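Local coordinates for protein neurotoxin (Clostridium botulinum, PDB 2QN0) that acts as the zinc-dependent light-chain protease of type C botulinum neurotoxin and probably cleaves SNARE proteins of the nerve terminal, at residues E163-P168 with P196-T201; M221-I226 with N391-Q396. One frame throughout, in Å; residues are numbered along the deposited sequence.

Interaction 1. Residues E163-P168 with P196-T201; sequences ENIIDP and PRFMLT
I165 and I166, in a type I beta turn running from N164 to D167, pack against F198 of the loop that leads from strand 190-193 to strand 201-202. The apolar part of the contact is led by a CH-pi interaction: methyl CG2 of I165 sits over the middle of one face of the F198 ring, 3.6 Å from its centroid and 11° off the ring normal. With CG1 of I165 beside the backbone N (chi1 -66°), the CG2 branch is left anti to that nitrogen and aimed at the ring, while CG1 lies farther from it. I166 adds a looser touch nearer the backbone of the same residue, its CG2 standing 4.0 Å from CB of F198.

F198 is hemmed in by other aromatics, with Y76 meeting its ring edge-to-face and Y71 at an intermediate tilt. Within 196-201, CE2 of F198 also lies 3.6 Å above the centre of the R197 guanidinium plane.

Polar bonds shape the turn itself. The backbone closes with D167 N to N164 O at 3.2 Å, and N164 OD1 also receives Y71 N, tying the turn to another loop. An Asx turn is nested in the beta turn: I166 N donates to N164 OD1 over 3.1 Å, arriving 45° out of the carbonyl plane.

Interaction 2. Residues M221-I226 with N391-Q396; sequences MDPILI and NVYDIQ
Y393 reaches from the 391-396 loop to the first turn of helix 223-238, where D222 is the N-cap. Its CB points toward the helix, and CG lies anti to the backbone N (chi1 -172°), extending the ring away from its own main chain. Along one side of the ring, CE1 comes within 3.9 Å of P223 CD, an oblique apolar touch. CZ passes 3.4 Å from D222 OD1, close to the plane of the ring at its edge. At the tip, OH donates a short hydrogen bond of 2.5 Å to D222 OD1, taken on the syn lone pair, with ring and carboxylate planes 71° apart. The same hydroxyl packs against the CG2 methyl of I224 at 3.3 Å.

D222 OD1 is thus gripped twice. I224 N donates the capping bond on the anti side, tilted somewhat out of the carboxylate plane, 3.0 Å long and nearly straight at 169°, so the loop tyrosine binds the very oxygen that caps the helix. The other carboxylate oxygen, OD2, forms a salt bridge with R96; that positive charge and the two donors would be expected to favour an ionised D222, buried though it is.

Helix 80-97 closes in on the contact: its L93 packs on P223, I224 and Y393, while K92 bonds to the carbonyl of Y393. F399 meets the tyrosine ring edge-to-face, and helix 223-238 itself continues onward to carry the zinc ligands H229 and H233.

How the interactions relate
Both contacts are buried, but interaction 1 joins two loops while interaction 2 sets a loop against the start of helix 223-238. Interaction 1 relies on apolar packing on a phenylalanine face, its polar bonds staying within the turn or running to neighbours outside the contact, strand 383-384 among them; interaction 2 brings a tyrosine hydroxyl to a charged helix start. Interaction 1 lies nearer the centre of the chain, with I166 about 13 Å (side chain) from the zinc ion. The two adjoin through 196-201 and 221-226: L200 O and M221 N are 2.9 Å apart, a probable backbone hydrogen bond, and P196 and M199 pack on P223. Helix 80-97 serves both, touching P196 and Y393.

Interaction 1. Residues E163-P168 with P196-T201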
ATOM      1  N   GLU A 163       0.533  -2.378 -15.641  1.00 20.48           N
ATOM      2  CA  GLU A 163       1.118  -3.135 -16.747  1.00 22.50           C
ATOM      3  C   GLU A 163       2.010  -4.299 -16.306  1.00 22.65           C
ATOM      4  O   GLU A 163       1.808  -5.437 -16.737  1.00 23.35           O
ATOM      5  CB  GLU A 163       1.906  -2.201 -17.677  1.00 23.44           C
ATOM      6  CG  GLU A 163       1.038  -1.276 -18.536  1.00 25.24           C
ATOM      7  CD  GLU A 163       0.521  -0.053 -17.790  1.00 26.27           C
ATOM      8  OE1 GLU A 163       0.789   0.077 -16.578  1.00 27.87           O
ATOM      9  OE2 GLU A 163      -0.156   0.788 -18.424  1.00 26.10           O
ATOM     10  N   ASN A 164       2.994  -4.020 -15.454  1.00 21.63           N
ATOM     11  CA  ASN A 164       3.901  -5.061 -14.968  1.00 20.98           C
ATOM     12  C   ASN A 164       3.310  -5.700 -13.712  1.00 22.25           C
ATOM     13  O   ASN A 164       3.289  -5.093 -12.642  1.00 20.22           O
ATOM     14  CB  ASN A 164       5.279  -4.461 -14.656  1.00 22.34           C
ATOM     15  CG  ASN A 164       6.308  -5.516 -14.295  1.00 21.56           C
ATOM     16  OD1 ASN A 164       5.973  -6.680 -14.085  1.00 21.57           O
ATOM     17  ND2 ASN A 164       7.573  -5.107 -14.205  1.00 21.74           N
ATOM     18  N   ILE A 165       2.840  -6.935 -13.850  1.00 21.13           N
ATOM     19  CA  ILE A 165       2.214  -7.655 -12.751  1.00 21.35           C
ATOM     20  C   ILE A 165       3.097  -7.898 -11.530  1.00 21.68           C
ATOM     21  O   ILE A 165       2.590  -8.006 -10.415  1.00 22.89           O
ATOM     22  CB  ILE A 165       1.626  -8.997 -13.264  1.00 20.68           C
ATOM     23  CG1 ILE A 165       0.485  -8.696 -14.241  1.00 21.57           C
ATOM     24  CG2 ILE A 165       1.123  -9.849 -12.107  1.00 20.49           C
ATOM     25  CD1 ILE A 165      -0.102  -9.924 -14.923  1.00 23.48           C
ATOM     26  N   ILE A 166       4.412  -7.973 -11.716  1.00 20.55           N
ATOM     27  CA  ILE A 166       5.279  -8.206 -10.566  1.00 20.43           C
ATOM     28  C   ILE A 166       5.995  -6.958 -10.062  1.00 21.53           C
ATOM     29  O   ILE A 166       7.058  -7.046  -9.445  1.00 21.19           O
ATOM     30  CB  ILE A 166       6.317  -9.319 -10.842  1.00 20.84           C
ATOM     31  CG1 ILE A 166       7.127  -8.998 -12.097  1.00 21.06           C
ATOM     32  CG2 ILE A 166       5.603 -10.655 -10.977  1.00 22.98           C
ATOM     33  CD1 ILE A 166       8.245  -9.994 -12.373  1.00 23.46           C
ATOM     34  N   ASP A 167       5.403  -5.795 -10.319  1.00 20.06           N
ATOM     35  CA  ASP A 167       5.968  -4.529  -9.857  1.00 20.01           C
ATOM     36  C   ASP A 167       4.887  -3.757  -9.098  1.00 18.79           C
ATOM     37  O   ASP A 167       4.358  -2.760  -9.586  1.00 19.79           O
ATOM     38  CB  ASP A 167       6.486  -3.703 -11.040  1.00 21.97           C
ATOM     39  CG  ASP A 167       7.206  -2.437 -10.599  1.00 24.51           C
ATOM     40  OD1 ASP A 167       7.758  -2.425  -9.479  1.00 25.51           O
ATOM     41  OD2 ASP A 167       7.237  -1.459 -11.376  1.00 26.80           O
ATOM     42  N   PRO A 168       4.527  -4.236  -7.896  1.00 18.55           N
ATOM     43  CA  PRO A 168       3.502  -3.569  -7.087  1.00 18.93           C
ATOM     44  C   PRO A 168       3.865  -2.100  -6.914  1.00 19.20           C
ATOM     45  O   PRO A 168       5.043  -1.756  -6.791  1.00 18.32           O
ATOM     46  CB  PRO A 168       3.521  -4.358  -5.779  1.00 19.16           C
ATOM     47  CG  PRO A 168       4.907  -4.917  -5.723  1.00 21.94           C
ATOM     48  CD  PRO A 168       5.162  -5.330  -7.143  1.00 18.83           C
ATOM     49  N   PRO A 196      -0.553  -9.863  -4.735  1.00 18.96           N
ATOM     50  CA  PRO A 196       0.297 -10.594  -3.793  1.00 18.56           C
ATOM     51  C   PRO A 196       0.602 -12.054  -4.106  1.00 20.45           C
ATOM     52  O   PRO A 196       1.628 -12.563  -3.657  1.00 19.72           O
ATOM     53  CB  PRO A 196      -0.438 -10.433  -2.463  1.00 18.90           C
ATOM     54  CG  PRO A 196      -1.144  -9.122  -2.617  1.00 19.39           C
ATOM     55  CD  PRO A 196      -1.671  -9.212  -4.029  1.00 20.27           C
ATOM     56  N   ARG A 197      -0.259 -12.737  -4.864  1.00 19.98           N
ATOM     57  CA  ARG A 197       0.018 -14.146  -5.147  1.00 21.31           C
ATOM     58  C   ARG A 197       1.200 -14.347  -6.089  1.00 20.99           C
ATOM     59  O   ARG A 197       1.685 -15.464  -6.248  1.00 22.16           O
ATOM     60  CB  ARG A 197      -1.225 -14.878  -5.684  1.00 20.62           C
ATOM     61  CG  ARG A 197      -1.533 -14.725  -7.157  1.00 23.22           C
ATOM     62  CD  ARG A 197      -2.621 -15.739  -7.542  1.00 24.66           C
ATOM     63  NE  ARG A 197      -3.110 -15.574  -8.910  1.00 27.63           N
ATOM     64  CZ  ARG A 197      -2.463 -15.981  -9.998  1.00 28.71           C
ATOM     65  NH1 ARG A 197      -1.290 -16.586  -9.890  1.00 26.60           N
ATOM     66  NH2 ARG A 197      -2.991 -15.779 -11.198  1.00 29.45           N
ATOM     67  N   PHE A 198       1.658 -13.272  -6.724  1.00 19.35           N
ATOM     68  CA  PHE A 198       2.831 -13.356  -7.597  1.00 19.41           C
ATOM     69  C   PHE A 198       3.983 -13.003  -6.665  1.00 19.61           C
ATOM     70  O   PHE A 198       4.242 -11.829  -6.395  1.00 19.10           O
ATOM     71  CB  PHE A 198       2.716 -12.356  -8.748  1.00 19.92           C
ATOM     72  CG  PHE A 198       1.771 -12.797  -9.830  1.00 22.06           C
ATOM     73  CD1 PHE A 198       2.237 -13.517 -10.926  1.00 24.11           C
ATOM     74  CD2 PHE A 198       0.410 -12.526  -9.738  1.00 22.53           C
ATOM     75  CE1 PHE A 198       1.359 -13.964 -11.915  1.00 24.20           C
ATOM     76  CE2 PHE A 198      -0.477 -12.970 -10.721  1.00 22.44           C
ATOM     77  CZ  PHE A 198       0.002 -13.690 -11.810  1.00 23.18           C
ATOM     78  N   MET A 199       4.665 -14.033  -6.172  1.00 17.07           N
ATOM     79  CA  MET A 199       5.738 -13.855  -5.202  1.00 17.50           C
ATOM     80  C   MET A 199       7.174 -13.799  -5.699  1.00 18.25           C
ATOM     81  O   MET A 199       7.613 -14.621  -6.501  1.00 16.91           O
ATOM     82  CB  MET A 199       5.640 -14.955  -4.144  1.00 17.78           C
ATOM     83  CG  MET A 199       4.291 -15.028  -3.453  1.00 18.92           C
ATOM     84  SD  MET A 199       4.098 -16.576  -2.557  1.00 20.83           S
ATOM     85  CE  MET A 199       3.357 -17.609  -3.843  1.00 19.07           C
ATOM     86  N   LEU A 200       7.904 -12.822  -5.175  1.00 17.61           N
ATOM     87  CA  LEU A 200       9.309 -12.625  -5.491  1.00 18.72           C
ATOM     88  C   LEU A 200      10.084 -13.731  -4.771  1.00 18.19           C
ATOM     89  O   LEU A 200       9.708 -14.138  -3.668  1.00 17.33           O
ATOM     90  CB  LEU A 200       9.723 -11.233  -4.991  1.00 21.51           C
ATOM     91  CG  LEU A 200      11.168 -10.733  -4.956  1.00 23.93           C
ATOM     92  CD1 LEU A 200      11.160  -9.201  -4.946  1.00 21.81           C
ATOM     93  CD2 LEU A 200      11.881 -11.274  -3.724  1.00 22.89           C
ATOM     94  N   THR A 201      11.145 -14.236  -5.399  1.00 16.00           N
ATOM     95  CA  THR A 201      11.959 -15.289  -4.793  1.00 15.63           C
ATOM     96  C   THR A 201      13.380 -14.790  -4.539  1.00 16.24           C
ATOM     97  O   THR A 201      13.883 -13.934  -5.269  1.00 15.28           O
ATOM     98  CB  THR A 201      12.003 -16.549  -5.683  1.00 16.51           C
ATOM     99  OG1 THR A 201      12.455 -16.196  -6.995  1.00 17.31           O
ATOM    100  CG2 THR A 201      10.609 -17.174  -5.782  1.00 16.85           C
TER

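Interaction 2. Residues M221-I226 with N391-Q396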
ATOM      1  N   MET A 221       8.560 -14.868  -1.053  1.00 16.20           N
ATOM      2  CA  MET A 221       8.126 -13.871  -0.085  1.00 15.09           C
ATOM      3  C   MET A 221       6.696 -14.256   0.286  1.00 17.51           C
ATOM      4  O   MET A 221       5.936 -14.715  -0.567  1.00 18.08           O
ATOM      5  CB  MET A 221       8.104 -12.466  -0.697  1.00 17.08           C
ATOM      6  CG  MET A 221       9.411 -11.699  -0.583  1.00 18.20           C
ATOM      7  SD  MET A 221       9.161  -9.984  -1.077  1.00 20.35           S
ATOM      8  CE  MET A 221       8.338  -9.344   0.369  1.00 19.15           C
ATOM      9  N   ASP A 222       6.337 -14.093   1.553  1.00 16.24           N
ATOM     10  CA  ASP A 222       4.976 -14.392   1.973  1.00 17.32           C
ATOM     11  C   ASP A 222       4.128 -13.245   1.421  1.00 17.07           C
ATOM     12  O   ASP A 222       4.477 -12.070   1.578  1.00 16.63           O
ATOM     13  CB  ASP A 222       4.877 -14.419   3.500  1.00 17.83           C
ATOM     14  CG  ASP A 222       3.495 -14.835   3.990  1.00 17.59           C
ATOM     15  OD1 ASP A 222       2.495 -14.345   3.431  1.00 18.36           O
ATOM     16  OD2 ASP A 222       3.410 -15.646   4.937  1.00 19.73           O
ATOM     17  N   PRO A 223       3.015 -13.568   0.747  1.00 18.25           N
ATOM     18  CA  PRO A 223       2.137 -12.545   0.181  1.00 16.86           C
ATOM     19  C   PRO A 223       1.756 -11.416   1.139  1.00 15.48           C
ATOM     20  O   PRO A 223       1.568 -10.278   0.699  1.00 15.63           O
ATOM     21  CB  PRO A 223       0.921 -13.350  -0.269  1.00 17.14           C
ATOM     22  CG  PRO A 223       1.537 -14.628  -0.713  1.00 19.34           C
ATOM     23  CD  PRO A 223       2.543 -14.918   0.384  1.00 18.22           C
ATOM     24  N   ILE A 224       1.635 -11.699   2.437  1.00 14.69           N
ATOM     25  CA  ILE A 224       1.257 -10.613   3.335  1.00 14.84           C
ATOM     26  C   ILE A 224       2.342  -9.546   3.440  1.00 14.85           C
ATOM     27  O   ILE A 224       2.029  -8.381   3.660  1.00 14.80           O
ATOM     28  CB  ILE A 224       0.887 -11.077   4.775  1.00 16.31           C
ATOM     29  CG1 ILE A 224       2.048 -11.826   5.426  1.00 16.49           C
ATOM     30  CG2 ILE A 224      -0.396 -11.905   4.741  1.00 17.56           C
ATOM     31  CD1 ILE A 224       1.960 -11.853   6.943  1.00 14.83           C
ATOM     32  N   LEU A 225       3.607  -9.929   3.280  1.00 14.85           N
ATOM     33  CA  LEU A 225       4.683  -8.941   3.366  1.00 15.38           C
ATOM     34  C   LEU A 225       4.741  -8.088   2.108  1.00 15.55           C
ATOM     35  O   LEU A 225       5.100  -6.912   2.160  1.00 14.45           O
ATOM     36  CB  LEU A 225       6.037  -9.614   3.617  1.00 16.12           C
ATOM     37  CG  LEU A 225       6.233 -10.209   5.021  1.00 17.86           C
ATOM     38  CD1 LEU A 225       7.721 -10.323   5.314  1.00 17.45           C
ATOM     39  CD2 LEU A 225       5.582  -9.330   6.072  1.00 19.55           C
ATOM     40  N   ILE A 226       4.384  -8.680   0.973  1.00 13.85           N
ATOM     41  CA  ILE A 226       4.366  -7.939  -0.279  1.00 13.96           C
ATOM     42  C   ILE A 226       3.303  -6.848  -0.135  1.00 14.80           C
ATOM     43  O   ILE A 226       3.519  -5.691  -0.507  1.00 14.56           O
ATOM     44  CB  ILE A 226       4.004  -8.865  -1.464  1.00 15.85           C
ATOM     45  CG1 ILE A 226       5.074  -9.952  -1.618  1.00 16.95           C
ATOM     46  CG2 ILE A 226       3.879  -8.052  -2.746  1.00 17.04           C
ATOM     47  CD1 ILE A 226       4.795 -10.952  -2.739  1.00 19.53           C
ATOM     48  N   ASN A 391      -5.078 -25.705   2.639  1.00 26.10           N
ATOM     49  CA  ASN A 391      -4.110 -26.792   2.726  1.00 27.40           C
ATOM     50  C   ASN A 391      -2.779 -26.300   2.172  1.00 26.32           C
ATOM     51  O   ASN A 391      -1.761 -26.985   2.262  1.00 27.31           O
ATOM     52  CB  ASN A 391      -4.572 -28.003   1.914  1.00 29.21           C
ATOM     53  CG  ASN A 391      -5.815 -28.652   2.490  1.00 31.58           C
ATOM     54  OD1 ASN A 391      -5.869 -28.965   3.679  1.00 33.67           O
ATOM     55  ND2 ASN A 391      -6.819 -28.860   1.647  1.00 34.24           N
ATOM     56  N   VAL A 392      -2.803 -25.104   1.595  1.00 24.35           N
ATOM     57  CA  VAL A 392      -1.617 -24.499   0.999  1.00 22.88           C
ATOM     58  C   VAL A 392      -1.163 -23.268   1.774  1.00 22.55           C
ATOM     59  O   VAL A 392       0.024 -23.098   2.064  1.00 22.23           O
ATOM     60  CB  VAL A 392      -1.903 -24.071  -0.461  1.00 22.93           C
ATOM     61  CG1 VAL A 392      -0.715 -23.303  -1.031  1.00 24.78           C
ATOM     62  CG2 VAL A 392      -2.190 -25.300  -1.314  1.00 23.48           C
ATOM     63  N   TYR A 393      -2.125 -22.423   2.123  1.00 20.97           N
ATOM     64  CA  TYR A 393      -1.840 -21.181   2.824  1.00 22.31           C
ATOM     65  C   TYR A 393      -2.989 -20.850   3.771  1.00 21.66           C
ATOM     66  O   TYR A 393      -4.137 -20.764   3.341  1.00 22.29           O
ATOM     67  CB  TYR A 393      -1.695 -20.066   1.783  1.00 20.83           C
ATOM     68  CG  TYR A 393      -1.220 -18.733   2.314  1.00 21.79           C
ATOM     69  CD1 TYR A 393       0.139 -18.443   2.407  1.00 19.90           C
ATOM     70  CD2 TYR A 393      -2.135 -17.756   2.713  1.00 20.90           C
ATOM     71  CE1 TYR A 393       0.582 -17.204   2.881  1.00 19.99           C
ATOM     72  CE2 TYR A 393      -1.706 -16.517   3.191  1.00 19.91           C
ATOM     73  CZ  TYR A 393      -0.346 -16.250   3.270  1.00 19.96           C
ATOM     74  OH  TYR A 393       0.086 -15.026   3.731  1.00 18.16           O
ATOM     75  N   ASP A 394      -2.695 -20.681   5.057  1.00 21.08           N
ATOM     76  CA  ASP A 394      -3.754 -20.326   5.994  1.00 23.90           C
ATOM     77  C   ASP A 394      -3.432 -19.055   6.770  1.00 23.96           C
ATOM     78  O   ASP A 394      -2.296 -18.577   6.767  1.00 23.67           O
ATOM     79  CB  ASP A 394      -4.085 -21.484   6.955  1.00 24.70           C
ATOM     80  CG  ASP A 394      -2.923 -21.885   7.849  1.00 28.27           C
ATOM     81  OD1 ASP A 394      -2.128 -21.019   8.263  1.00 28.38           O
ATOM     82  OD2 ASP A 394      -2.825 -23.090   8.166  1.00 30.25           O
ATOM     83  N   ILE A 395      -4.448 -18.509   7.426  1.00 23.42           N
ATOM     84  CA  ILE A 395      -4.315 -17.275   8.190  1.00 24.30           C
ATOM     85  C   ILE A 395      -3.265 -17.297   9.298  1.00 24.26           C
ATOM     86  O   ILE A 395      -2.490 -16.352   9.444  1.00 24.56           O
ATOM     87  CB  ILE A 395      -5.683 -16.870   8.801  1.00 24.51           C
ATOM     88  CG1 ILE A 395      -6.659 -16.517   7.678  1.00 27.14           C
ATOM     89  CG2 ILE A 395      -5.514 -15.698   9.757  1.00 26.08           C
ATOM     90  CD1 ILE A 395      -8.078 -16.262   8.148  1.00 29.45           C
ATOM     91  N   GLN A 396      -3.228 -18.375  10.070  1.00 23.93           N
ATOM     92  CA  GLN A 396      -2.285 -18.465  11.176  1.00 24.87           C
ATOM     93  C   GLN A 396      -0.811 -18.636  10.811  1.00 23.57           C
ATOM     94  O   GLN A 396       0.046 -17.950  11.371  1.00 23.68           O
ATOM     95  CB  GLN A 396      -2.698 -19.596  12.122  1.00 27.21           C
ATOM     96  CG  GLN A 396      -1.843 -19.709  13.379  1.00 31.31           C
ATOM     97  CD  GLN A 396      -1.862 -18.442  14.221  1.00 35.20           C
ATOM     98  OE1 GLN A 396      -2.918 -17.849  14.454  1.00 35.77           O
ATOM     99  NE2 GLN A 396      -0.690 -18.026  14.692  1.00 35.42           N
TER